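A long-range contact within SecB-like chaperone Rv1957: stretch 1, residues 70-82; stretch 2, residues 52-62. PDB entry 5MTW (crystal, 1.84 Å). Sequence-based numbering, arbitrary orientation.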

# COMPACT_ATOMS: atom_id res chain seq x y z
N PHE A 70 -0.74 -26.05 3.40
CA PHE A 70 -2.04 -25.68 2.88
C PHE A 70 -2.22 -24.20 2.65
O PHE A 70 -1.57 -23.36 3.26
CB PHE A 70 -3.16 -26.20 3.76
CG PHE A 70 -3.11 -25.72 5.18
CD1 PHE A 70 -2.29 -26.30 6.09
CD2 PHE A 70 -3.93 -24.68 5.60
CE1 PHE A 70 -2.24 -25.87 7.43
CE2 PHE A 70 -3.91 -24.26 6.93
CZ PHE A 70 -3.06 -24.86 7.83
N VAL A 71 -3.21 -23.91 1.82
CA VAL A 71 -3.50 -22.51 1.49
C VAL A 71 -4.91 -22.11 1.89
O VAL A 71 -5.86 -22.77 1.50
CB VAL A 71 -3.38 -22.30 -0.03
CG1 VAL A 71 -3.73 -20.84 -0.43
CG2 VAL A 71 -1.97 -22.60 -0.45
N VAL A 72 -5.03 -21.04 2.64
CA VAL A 72 -6.33 -20.42 2.96
C VAL A 72 -6.57 -19.28 2.01
O VAL A 72 -5.68 -18.38 1.86
CB VAL A 72 -6.41 -19.89 4.42
CG1 VAL A 72 -7.78 -19.22 4.67
CG2 VAL A 72 -6.20 -21.07 5.34
N ARG A 73 -7.73 -19.31 1.33
CA ARG A 73 -8.10 -18.30 0.36
C ARG A 73 -9.39 -17.63 0.82
O ARG A 73 -10.33 -18.30 1.32
CB ARG A 73 -8.33 -18.91 -1.07
CG ARG A 73 -7.14 -19.44 -1.78
CD ARG A 73 -7.49 -19.85 -3.22
NE ARG A 73 -8.08 -21.18 -3.24
CZ ARG A 73 -9.35 -21.47 -3.56
NH1 ARG A 73 -10.19 -20.51 -3.96
NH2 ARG A 73 -9.76 -22.75 -3.49
N ILE A 74 -9.42 -16.32 0.69
CA ILE A 74 -10.68 -15.58 0.86
C ILE A 74 -10.94 -14.75 -0.38
O ILE A 74 -10.10 -13.91 -0.80
CB ILE A 74 -10.71 -14.71 2.15
CG1 ILE A 74 -10.48 -15.67 3.35
CG2 ILE A 74 -12.05 -13.97 2.26
CD1 ILE A 74 -10.26 -14.98 4.64
N SER A 75 -12.05 -15.12 -1.01
CA SER A 75 -12.65 -14.42 -2.18
C SER A 75 -13.58 -13.30 -1.67
O SER A 75 -14.32 -13.51 -0.70
CB SER A 75 -13.41 -15.44 -3.07
OG SER A 75 -13.90 -14.80 -4.22
N CYS A 76 -13.44 -12.09 -2.21
CA CYS A 76 -14.21 -10.94 -1.76
C CYS A 76 -14.95 -10.29 -2.95
O CYS A 76 -14.39 -10.16 -4.09
CB CYS A 76 -13.32 -9.90 -1.11
SG CYS A 76 -12.24 -10.56 0.14
N HIS A 77 -16.14 -9.77 -2.65
CA HIS A 77 -16.93 -8.98 -3.64
C HIS A 77 -17.37 -7.67 -2.93
O HIS A 77 -18.06 -7.68 -1.92
CB HIS A 77 -18.12 -9.77 -4.27
CG HIS A 77 -18.74 -9.01 -5.41
ND1 HIS A 77 -18.19 -8.98 -6.68
CD2 HIS A 77 -19.79 -8.15 -5.46
CE1 HIS A 77 -18.89 -8.19 -7.46
NE2 HIS A 77 -19.87 -7.66 -6.74
N LEU A 78 -16.85 -6.57 -3.41
CA LEU A 78 -17.10 -5.25 -2.89
C LEU A 78 -17.96 -4.48 -3.88
O LEU A 78 -17.67 -4.36 -5.12
CB LEU A 78 -15.78 -4.52 -2.67
CG LEU A 78 -15.92 -3.04 -2.32
CD1 LEU A 78 -16.42 -2.95 -0.93
CD2 LEU A 78 -14.61 -2.26 -2.45
N ARG A 79 -19.01 -3.89 -3.34
CA ARG A 79 -19.92 -3.07 -4.14
C ARG A 79 -20.09 -1.79 -3.36
O ARG A 79 -20.51 -1.81 -2.21
CB ARG A 79 -21.30 -3.74 -4.29
CG ARG A 79 -21.46 -4.72 -5.43
CD ARG A 79 -22.94 -5.22 -5.54
NE ARG A 79 -23.55 -5.09 -6.89
CZ ARG A 79 -23.24 -5.83 -7.97
NH1 ARG A 79 -22.31 -6.74 -7.93
NH2 ARG A 79 -23.88 -5.66 -9.11
N ILE A 80 -19.66 -0.71 -3.97
CA ILE A 80 -19.84 0.64 -3.44
C ILE A 80 -20.98 1.32 -4.19
O ILE A 80 -21.02 1.30 -5.40
CB ILE A 80 -18.55 1.46 -3.55
CG1 ILE A 80 -17.49 0.82 -2.63
CG2 ILE A 80 -18.76 2.91 -3.15
CD1 ILE A 80 -16.15 1.49 -2.73
N GLN A 81 -21.88 1.92 -3.42
CA GLN A 81 -23.15 2.39 -3.92
C GLN A 81 -23.55 3.73 -3.33
O GLN A 81 -23.37 3.96 -2.14
CB GLN A 81 -24.22 1.42 -3.51
CG GLN A 81 -24.08 0.03 -4.07
CD GLN A 81 -25.29 -0.80 -3.75
OE1 GLN A 81 -25.64 -0.91 -2.60
NE2 GLN A 81 -25.97 -1.31 -4.76
N ASN A 82 -24.12 4.57 -4.20
CA ASN A 82 -25.00 5.76 -3.85
C ASN A 82 -26.39 5.35 -3.35
O ASN A 82 -27.10 4.61 -4.00
CB ASN A 82 -25.19 6.70 -5.09
CG ASN A 82 -23.89 7.41 -5.49
OD1 ASN A 82 -23.04 7.63 -4.63
ND2 ASN A 82 -23.69 7.73 -6.79
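Stretch 2 (52-62) YDLEFEPAVDA

Two antiparallel β-strands can be zipped together by a ladder of backbone hydrogen bonds, while the alternation of side chains gives each face of the pair its own chemistry. Residues 52-62 of the SecB-like chaperone Rv1957 illustrate the principle. The segment is extended throughout and runs antiparallel to strand 70-82, with 160° between the N-to-C directions and a closest axial approach of 4.4 Å. Register is unbroken: each step forward on one strand is a step back on the other, and the paired CA atoms alternate between about 4.5 and 5.1 Å, the narrow pairs being those without mutual hydrogen bonds.

Tyr 52 opens the walk opposite Ile 80, CA to CA 4.4 Å. Its CB lies 4.2 Å from Ile 80 CG1, and its ring, with chi1 in p, brings CD2 to 4.3 Å from Leu 78 CD1. Asp 53 then faces Arg 79 in a hydrogen-bonded pair: Asp 53 N donates to Arg 79 O at 2.8 Å, and Arg 79 N returns a bond to Asp 53 O at 2.9 Å. Leu 54 pairs with Leu 78 and bends its end closer to the neighbouring strand, so that its CD1 sits 4.1 Å from both Leu 78 CB and Cys 76 CB.

Glu 55 repeats the backbone exchange with His 77, its N reaching His 77 O at 3.0 Å and its O accepting from His 77 N at 2.9 Å. Phe 56, opposite Cys 76, presents a ring edge to Ile 74, CD2 to CG2 3.9 Å, while Cys 76 SG approaches the same CD2 obliquely at 4.0 Å. Glu 57 N bonds Ser 75 O at 2.7 Å, and Ser 75 N bonds Glu 57 O at 2.8 Å.

Pro 58 has no amide hydrogen, yet the ladder loses nothing, because it occupies a non-hydrogen-bonded position opposite Ile 74; like Leu 54, Phe 56 and Val 60, it makes a CA-H...O contact, Pro 58 CA to Arg 73 O 3.3 Å. Ala 59 resumes the pattern, Ala 59 N to Arg 73 O 2.8 Å, and its small CB lies over one face of the Arg 73 guanidinium. Val 60 packs its CG2 3.9 Å from Phe 70 CD2.

Asp 61 N donates to Val 71 O and Val 71 N to Asp 61 O, each at 2.8 Å, but the Asp 61 carboxylate reaches diagonally to Arg 73. There a two-pronged salt bridge forms: Arg 73 NE to Asp 61 OD2 at 2.7 Å and Arg 73 NH2 to Asp 61 OD1 at 2.8 Å, both nearly linear. Ala 62 closes the contact, its CB 3.8 Å from Phe 70 CB.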

# COMPACT_ATOMS: atom_id res chain seq x y z
N TYR A 52 -21.77 0.57 1.17
CA TYR A 52 -21.10 -0.57 0.57
C TYR A 52 -21.58 -1.89 1.05
O TYR A 52 -22.04 -1.99 2.15
CB TYR A 52 -19.60 -0.41 0.80
CG TYR A 52 -19.18 -0.67 2.21
CD1 TYR A 52 -19.26 0.31 3.16
CD2 TYR A 52 -18.69 -1.93 2.58
CE1 TYR A 52 -18.91 0.05 4.45
CE2 TYR A 52 -18.28 -2.20 3.86
CZ TYR A 52 -18.38 -1.20 4.79
OH TYR A 52 -17.98 -1.41 6.06
N ASP A 53 -21.40 -2.88 0.22
CA ASP A 53 -21.64 -4.29 0.53
C ASP A 53 -20.34 -5.04 0.32
O ASP A 53 -19.60 -4.72 -0.63
CB ASP A 53 -22.62 -4.96 -0.45
CG ASP A 53 -23.97 -4.36 -0.44
OD1 ASP A 53 -24.33 -3.63 0.50
OD2 ASP A 53 -24.71 -4.64 -1.39
N LEU A 54 -20.04 -5.98 1.20
CA LEU A 54 -18.79 -6.80 1.12
C LEU A 54 -19.06 -8.26 1.50
O LEU A 54 -19.34 -8.57 2.63
CB LEU A 54 -17.68 -6.22 1.99
CG LEU A 54 -16.31 -6.91 1.88
CD1 LEU A 54 -15.79 -7.09 0.47
CD2 LEU A 54 -15.23 -6.21 2.73
N GLU A 55 -18.99 -9.14 0.52
CA GLU A 55 -19.30 -10.56 0.65
C GLU A 55 -17.90 -11.20 0.67
O GLU A 55 -17.05 -10.81 -0.15
CB GLU A 55 -20.04 -11.06 -0.58
CG GLU A 55 -20.37 -12.55 -0.48
CD GLU A 55 -20.97 -13.13 -1.74
OE1 GLU A 55 -21.03 -12.41 -2.77
OE2 GLU A 55 -21.41 -14.31 -1.69
N PHE A 56 -17.67 -12.13 1.60
CA PHE A 56 -16.43 -12.91 1.66
C PHE A 56 -16.76 -14.37 1.37
O PHE A 56 -17.81 -14.85 1.77
CB PHE A 56 -15.87 -12.88 3.04
CG PHE A 56 -15.55 -11.51 3.58
CD1 PHE A 56 -16.55 -10.71 4.14
CD2 PHE A 56 -14.27 -11.02 3.53
CE1 PHE A 56 -16.27 -9.45 4.68
CE2 PHE A 56 -13.96 -9.74 4.07
CZ PHE A 56 -14.97 -8.96 4.64
N GLU A 57 -15.86 -15.12 0.74
CA GLU A 57 -16.07 -16.56 0.62
C GLU A 57 -14.70 -17.25 0.91
O GLU A 57 -13.76 -17.08 0.14
CB GLU A 57 -16.66 -16.89 -0.77
CG GLU A 57 -17.34 -18.26 -0.96
CD GLU A 57 -18.27 -18.68 0.17
OE1 GLU A 57 -19.30 -18.00 0.44
OE2 GLU A 57 -17.97 -19.73 0.78
N PRO A 58 -14.59 -17.93 2.05
CA PRO A 58 -13.38 -18.67 2.39
C PRO A 58 -13.23 -20.07 1.74
O PRO A 58 -14.19 -20.71 1.37
CB PRO A 58 -13.43 -18.76 3.93
CG PRO A 58 -14.74 -18.25 4.33
CD PRO A 58 -15.59 -18.01 3.14
N ALA A 59 -11.99 -20.53 1.55
CA ALA A 59 -11.77 -21.81 0.96
C ALA A 59 -10.43 -22.26 1.47
O ALA A 59 -9.62 -21.44 1.94
CB ALA A 59 -11.86 -21.70 -0.55
N VAL A 60 -10.19 -23.56 1.49
CA VAL A 60 -8.84 -24.05 1.90
C VAL A 60 -8.39 -25.06 0.79
O VAL A 60 -9.20 -25.76 0.20
CB VAL A 60 -8.82 -24.55 3.35
CG1 VAL A 60 -9.75 -25.72 3.58
CG2 VAL A 60 -7.40 -24.95 3.81
N ASP A 61 -7.12 -25.04 0.44
CA ASP A 61 -6.57 -26.03 -0.53
C ASP A 61 -5.51 -26.77 0.21
O ASP A 61 -4.57 -26.16 0.80
CB ASP A 61 -5.92 -25.38 -1.78
CG ASP A 61 -6.82 -24.43 -2.50
OD1 ASP A 61 -7.96 -24.82 -2.83
OD2 ASP A 61 -6.37 -23.27 -2.77
N ALA A 62 -5.66 -28.09 0.25
CA ALA A 62 -4.76 -28.94 0.95
C ALA A 62 -4.66 -30.29 0.30
O ALA A 62 -5.49 -30.66 -0.50
CB ALA A 62 -5.23 -29.07 2.38